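Local coordinates for capsular polysaccharide biosynthesis protein (PDB 1XPJ) that is of unknown function but probably acts as a haloacid dehalogenase-like hydrolase, perhaps linked to capsular polysaccharide biosynthesis, at residues Pro67-Trp72 against Ile83-Pro88; Val6-Thr11 against Glu71-His76. All coordinates share one frame; numbering follows the deposited sequence.

Overall arrangement
Helix 66-75 serves both contacts, showing how one helix can pack on a strand and on the loop following another strand. Contact 1 is partly buried and joins the helix to strand 82-85 through isoleucine and valine side chains and a threonine methyl. Contact 2, smaller and wholly buried, adds an aromatic ring and reaches the loop after strand 3-6. Neither has a hydrogen bond across its segments. Their centres lie about 8 Å apart and the apolar layers are continuous: I69 CG1 lies 3.8 Å from L8 CD2, and I83 CD1 lies 4.0 Å from L73 CD1. Beyond these layers, one modelled conformer of K87 brings NZ into a long, weak ion pair with D7 OD1.

Contact 1 (Pro67-Trp72 against Ile83-Pro88); sequences PIITEW and ILVGKP
I83 opens the strand segment and meets helix 66-75 with two separate branches. Its CG1 lies beside the backbone N (chi1 -49°), and the extended outer torsion carries CD1 up to T70. In the T70 conformer described here, one of two modelled, I83 CD1 comes within 3.6 Å of T70 CG2, the two side chains crossing at about a right angle. In the same conformer T70 OG1 turns back to the helix and donates to P67 O at 3.0 Å, tilted 29° from the carbonyl plane. The same oxygen accepts from E71 N, so one carbonyl is gripped by both a backbone and a side-chain donor. The other branch of I83, CG2, lies 4.3 Å from CG2 of I69, a looser contact between methyl groups. The backbone O of I83 accepts from ND2 of N62 in the second subunit, which places this strand at an interface.

Strand 82-85 is one edge of the three-stranded parallel sheet within the chain, and helix 66-75 belongs to the helical connection leading from strand 42-47 to it, a beta-alpha-beta crossover of the Rossmann-like haloacid dehalogenase fold. The short axes are 10.7 Å apart at closest approach and run roughly antiparallel, at 149°. L84 faces the other way and packs on P88 of the third subunit. V85 turns back to the helix: its CG1 lies 4.2 Å from CD1 of I69, while L66, I61 and the side chain of T47 pack around it. Beyond V85 and G86 the chain runs on to K87, which in one of its two modelled conformers makes a cation-pi contact with Y96 and a salt bridge to D98 of the third subunit.

Contact 2 (Val6-Thr11 against Glu71-His76); sequences VDLDGT and EWLDKH
L8 reaches W72 and L73 with a single methyl group, and its side chain shows how a leucine can bridge a loop and a helix. From CB, CG is swung anti to the backbone N (chi1 173°), which carries the branch point out from the loop and toward helix 66-75. At CG the chain divides. CD1 makes both contacts with segment 71-76: it lies 4.3 Å from CZ3 of W72, approaching the indole obliquely, and 4.4 Å from CD2 of L73. The methyl therefore touches residues of two successive helix positions at once. The other methyl, CD2, packs against I69, earlier on the same helix. Around the same leucine, I45 and T47 of the central strand 42-47 and the side chain of R49 add to the packing, so it is enclosed from sheet and helix together.

The indole that receives CD1 is held on its own account. NE1 donates to the backbone O of V23, fixing the polar corner of the ring, and CD2 of H76 stands 3.2 Å above one ring face, offset toward the rim. The two rings are inclined at about 55°, neither stacked nor perpendicular. H76 is placed there by the end of the helix: its N donates to W72 O at 3.1 Å and, weakly, to L73 O.

On the loop side, L8 O accepts a weak bond from T11 N at 3.3 Å, closing a short turn over D9 and G10. D9 itself forms a salt bridge with R49. D7 and D9 flank the leucine just beyond strand 3-6 and T11 follows G10, a spacing consistent with the DxDx(T/V) signature loop of the haloacid dehalogenase superfamily, where the first aspartate is generally the nucleophile.

Contact 1 (Pro67-Trp72 against Ile83-Pro88)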
loop_
_atom_site.group_PDB
_atom_site.type_symbol
_atom_site.label_atom_id
_atom_site.label_comp_id
_atom_site.label_asym_id
_atom_site.label_seq_id
_atom_site.Cartn_x
_atom_site.Cartn_y
_atom_site.Cartn_z
ATOM N N PRO A 67 -8.240 4.762 -14.842
ATOM C CA PRO A 67 -8.788 4.665 -16.205
ATOM C C PRO A 67 -8.105 5.578 -17.225
ATOM O O PRO A 67 -7.751 5.086 -18.293
ATOM C CB PRO A 67 -10.267 5.046 -16.033
ATOM C CG PRO A 67 -10.571 4.660 -14.619
ATOM C CD PRO A 67 -9.310 4.944 -13.842
ATOM N N ILE A 68 -7.897 6.850 -16.895
ATOM C CA ILE A 68 -7.295 7.815 -17.818
ATOM C C ILE A 68 -5.830 7.532 -18.097
ATOM O O ILE A 68 -5.365 7.770 -19.210
ATOM C CB ILE A 68 -7.504 9.267 -17.320
ATOM C CG1 ILE A 68 -8.904 9.732 -17.699
ATOM C CG2 ILE A 68 -6.469 10.244 -17.909
ATOM C CD1 ILE A 68 -9.428 10.859 -16.833
ATOM N N ILE A 69 -5.113 7.003 -17.103
ATOM C CA ILE A 69 -3.738 6.573 -17.311
ATOM C C ILE A 69 -3.664 5.448 -18.350
ATOM O O ILE A 69 -2.905 5.538 -19.320
ATOM C CB ILE A 69 -3.092 6.123 -15.988
ATOM C CG1 ILE A 69 -2.913 7.308 -15.038
ATOM C CG2 ILE A 69 -1.761 5.354 -16.237
ATOM C CD1 ILE A 69 -2.559 6.885 -13.622
ATOM N N THR A 70 -4.443 4.392 -18.147
ATOM C CA THR A 70 -4.362 3.233 -19.029
ATOM C C THR A 70 -4.771 3.607 -20.443
ATOM O O THR A 70 -4.063 3.306 -21.397
ATOM C CB THR A 70 -5.202 2.056 -18.483
ATOM O OG1 THR A 70 -6.594 2.296 -18.708
ATOM C CG2 THR A 70 -5.066 1.952 -16.964
ATOM N N GLU A 71 -5.906 4.285 -20.561
ATOM C CA GLU A 71 -6.367 4.812 -21.842
ATOM C C GLU A 71 -5.250 5.582 -22.566
ATOM O O GLU A 71 -5.006 5.368 -23.695
ATOM C CB GLU A 71 -7.609 5.700 -21.629
ATOM C CG GLU A 71 -8.169 6.248 -22.942
ATOM C CD GLU A 71 -9.246 7.294 -22.723
ATOM O OE1 GLU A 71 -8.901 8.434 -22.333
ATOM O OE2 GLU A 71 -10.432 6.969 -22.950
ATOM N N TRP A 72 -4.568 6.482 -21.850
ATOM C CA TRP A 72 -3.493 7.279 -22.425
ATOM C C TRP A 72 -2.291 6.429 -22.843
ATOM O O TRP A 72 -1.746 6.601 -23.939
ATOM C CB TRP A 72 -3.068 8.383 -21.457
ATOM C CG TRP A 72 -2.126 9.378 -22.046
ATOM C CD1 TRP A 72 -2.455 10.567 -22.652
ATOM C CD2 TRP A 72 -0.694 9.283 -22.103
ATOM N NE1 TRP A 72 -1.317 11.220 -23.064
ATOM C CE2 TRP A 72 -0.219 10.457 -22.743
ATOM C CE3 TRP A 72 0.249 8.333 -21.658
ATOM C CZ2 TRP A 72 1.154 10.702 -22.951
ATOM C CZ3 TRP A 72 1.610 8.579 -21.866
ATOM C CH2 TRP A 72 2.048 9.755 -22.508
ATOM N N ILE A 83 1.052 -1.210 -13.567
ATOM C CA ILE A 83 0.827 0.164 -13.154
ATOM C C ILE A 83 0.660 0.223 -11.636
ATOM O O ILE A 83 -0.037 -0.608 -11.053
ATOM C CB ILE A 83 -0.400 0.795 -13.835
ATOM C CG1 ILE A 83 -0.381 0.561 -15.343
ATOM C CG2 ILE A 83 -0.439 2.282 -13.537
ATOM C CD1 ILE A 83 -1.693 0.965 -16.029
ATOM N N LEU A 84 1.314 1.207 -11.020
ATOM C CA LEU A 84 1.330 1.375 -9.583
ATOM C C LEU A 84 0.980 2.834 -9.311
ATOM O O LEU A 84 1.644 3.728 -9.815
ATOM C CB LEU A 84 2.731 1.058 -9.035
ATOM C CG LEU A 84 3.280 -0.393 -9.018
ATOM C CD1 LEU A 84 4.637 -0.417 -8.326
ATOM C CD2 LEU A 84 2.333 -1.384 -8.325
ATOM N N VAL A 85 -0.075 3.068 -8.536
ATOM C CA VAL A 85 -0.450 4.426 -8.166
ATOM C C VAL A 85 -0.116 4.580 -6.689
ATOM O O VAL A 85 0.274 3.607 -6.059
ATOM C CB VAL A 85 -1.940 4.717 -8.445
ATOM C CG1 VAL A 85 -2.180 4.912 -9.912
ATOM C CG2 VAL A 85 -2.843 3.596 -7.884
ATOM N N GLY A 86 -0.241 5.795 -6.149
ATOM C CA GLY A 86 -0.011 6.011 -4.732
ATOM C C GLY A 86 1.447 6.261 -4.352
ATOM O O GLY A 86 1.824 6.177 -3.178
ATOM N N LYS A 87 2.275 6.565 -5.344
ATOM C CA LYS A 87 3.652 6.999 -5.115
ATOM C C LYS A 87 3.596 8.244 -4.226
ATOM O O LYS A 87 2.716 9.097 -4.416
ATOM C CB LYS A 87 4.290 7.367 -6.457
ATOM C CG LYS A 87 5.804 7.429 -6.452
ATOM C CD LYS A 87 6.307 8.302 -7.598
ATOM C CE LYS A 87 7.818 8.288 -7.686
ATOM N NZ LYS A 87 8.268 8.801 -9.008
ATOM N N PRO A 88 4.522 8.353 -3.269
ATOM C CA PRO A 88 4.645 9.557 -2.434
ATOM C C PRO A 88 4.821 10.812 -3.294
ATOM O O PRO A 88 5.666 10.810 -4.192
ATOM C CB PRO A 88 5.927 9.292 -1.627
ATOM C CG PRO A 88 6.093 7.824 -1.640
ATOM C CD PRO A 88 5.532 7.335 -2.927
#

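Contact 2 (Val6-Thr11 against Glu71-His76)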
loop_
_atom_site.group_PDB
_atom_site.type_symbol
_atom_site.label_atom_id
_atom_site.label_comp_id
_atom_site.label_asym_id
_atom_site.label_seq_id
_atom_site.Cartn_x
_atom_site.Cartn_y
_atom_site.Cartn_z
ATOM N N VAL A 6 9.209 3.480 -13.919
ATOM C CA VAL A 6 9.081 4.682 -14.735
ATOM C C VAL A 6 7.981 5.603 -14.230
ATOM O O VAL A 6 6.801 5.206 -14.146
ATOM C CB VAL A 6 8.742 4.326 -16.203
ATOM C CG1 VAL A 6 8.858 5.562 -17.097
ATOM C CG2 VAL A 6 9.627 3.165 -16.702
ATOM N N ASP A 7 8.368 6.832 -13.913
ATOM C CA ASP A 7 7.432 7.882 -13.536
ATOM C C ASP A 7 6.567 8.222 -14.766
ATOM O O ASP A 7 6.925 7.872 -15.902
ATOM C CB ASP A 7 8.237 9.091 -13.067
ATOM C CG ASP A 7 7.387 10.175 -12.435
ATOM O OD1 ASP A 7 6.433 9.875 -11.696
ATOM O OD2 ASP A 7 7.629 11.391 -12.613
ATOM N N LEU A 8 5.430 8.889 -14.560
ATOM C CA LEU A 8 4.532 9.131 -15.678
ATOM C C LEU A 8 4.603 10.581 -16.150
ATOM O O LEU A 8 5.054 10.825 -17.268
ATOM C CB LEU A 8 3.105 8.711 -15.309
ATOM C CG LEU A 8 1.904 8.994 -16.214
ATOM C CD1 LEU A 8 2.049 8.356 -17.590
ATOM C CD2 LEU A 8 0.658 8.460 -15.508
ATOM N N ASP A 9 4.164 11.521 -15.302
ATOM C CA ASP A 9 4.110 12.937 -15.641
ATOM C C ASP A 9 5.500 13.577 -15.666
ATOM O O ASP A 9 6.194 13.617 -14.649
ATOM C CB ASP A 9 3.203 13.696 -14.654
ATOM C CG ASP A 9 1.759 13.196 -14.669
ATOM O OD1 ASP A 9 1.116 13.240 -15.729
ATOM O OD2 ASP A 9 1.175 12.740 -13.668
ATOM N N GLY A 10 5.897 14.088 -16.825
ATOM C CA GLY A 10 7.203 14.699 -16.980
ATOM C C GLY A 10 8.256 13.739 -17.508
ATOM O O GLY A 10 9.311 14.175 -17.967
ATOM N N THR A 11 7.972 12.438 -17.437
ATOM C CA THR A 11 8.900 11.418 -17.920
ATOM C C THR A 11 8.367 10.842 -19.209
ATOM O O THR A 11 9.068 10.824 -20.216
ATOM C CB THR A 11 9.061 10.290 -16.870
ATOM O OG1 THR A 11 9.842 10.783 -15.784
ATOM C CG2 THR A 11 9.908 9.125 -17.407
ATOM N N GLU A 71 -5.906 4.285 -20.561
ATOM C CA GLU A 71 -6.367 4.812 -21.842
ATOM C C GLU A 71 -5.250 5.582 -22.566
ATOM O O GLU A 71 -5.006 5.368 -23.695
ATOM C CB GLU A 71 -7.609 5.700 -21.629
ATOM C CG GLU A 71 -8.169 6.248 -22.942
ATOM C CD GLU A 71 -9.246 7.294 -22.723
ATOM O OE1 GLU A 71 -8.901 8.434 -22.333
ATOM O OE2 GLU A 71 -10.432 6.969 -22.950
ATOM N N TRP A 72 -4.568 6.482 -21.850
ATOM C CA TRP A 72 -3.493 7.279 -22.425
ATOM C C TRP A 72 -2.291 6.429 -22.843
ATOM O O TRP A 72 -1.746 6.601 -23.939
ATOM C CB TRP A 72 -3.068 8.383 -21.457
ATOM C CG TRP A 72 -2.126 9.378 -22.046
ATOM C CD1 TRP A 72 -2.455 10.567 -22.652
ATOM C CD2 TRP A 72 -0.694 9.283 -22.103
ATOM N NE1 TRP A 72 -1.317 11.220 -23.064
ATOM C CE2 TRP A 72 -0.219 10.457 -22.743
ATOM C CE3 TRP A 72 0.249 8.333 -21.658
ATOM C CZ2 TRP A 72 1.154 10.702 -22.951
ATOM C CZ3 TRP A 72 1.610 8.579 -21.866
ATOM C CH2 TRP A 72 2.048 9.755 -22.508
ATOM N N LEU A 73 -1.891 5.510 -21.972
ATOM C CA LEU A 73 -0.804 4.589 -22.279
ATOM C C LEU A 73 -1.116 3.787 -23.542
ATOM O O LEU A 73 -0.285 3.736 -24.455
ATOM C CB LEU A 73 -0.471 3.678 -21.070
ATOM C CG LEU A 73 0.126 4.374 -19.830
ATOM C CD1 LEU A 73 -0.046 3.530 -18.595
ATOM C CD2 LEU A 73 1.596 4.694 -20.007
ATOM N N ASP A 74 -2.319 3.207 -23.611
ATOM C CA ASP A 74 -2.775 2.478 -24.815
ATOM C C ASP A 74 -2.787 3.309 -26.100
ATOM O O ASP A 74 -2.329 2.850 -27.158
ATOM C CB ASP A 74 -4.167 1.872 -24.599
ATOM C CG ASP A 74 -4.181 0.807 -23.512
ATOM O OD1 ASP A 74 -3.097 0.294 -23.163
ATOM O OD2 ASP A 74 -5.228 0.419 -22.949
ATOM N N LYS A 75 -3.333 4.521 -26.001
ATOM C CA LYS A 75 -3.411 5.460 -27.119
ATOM C C LYS A 75 -2.028 5.696 -27.730
ATOM O O LYS A 75 -1.873 5.728 -28.953
ATOM C CB LYS A 75 -4.016 6.783 -26.633
ATOM C CG LYS A 75 -4.697 7.588 -27.731
ATOM C CD LYS A 75 -4.006 8.923 -27.949
ATOM C CE LYS A 75 -4.967 10.093 -27.731
ATOM N NZ LYS A 75 -5.141 10.905 -28.967
ATOM N N HIS A 76 -1.025 5.823 -26.866
ATOM C CA HIS A 76 0.312 6.196 -27.297
ATOM C C HIS A 76 1.283 5.029 -27.437
ATOM O O HIS A 76 2.481 5.235 -27.644
ATOM C CB HIS A 76 0.844 7.297 -26.383
ATOM C CG HIS A 76 0.066 8.568 -26.502
ATOM N ND1 HIS A 76 0.045 9.317 -27.659
ATOM C CD2 HIS A 76 -0.761 9.196 -25.633
ATOM C CE1 HIS A 76 -0.744 10.365 -27.489
ATOM N NE2 HIS A 76 -1.250 10.312 -26.271
#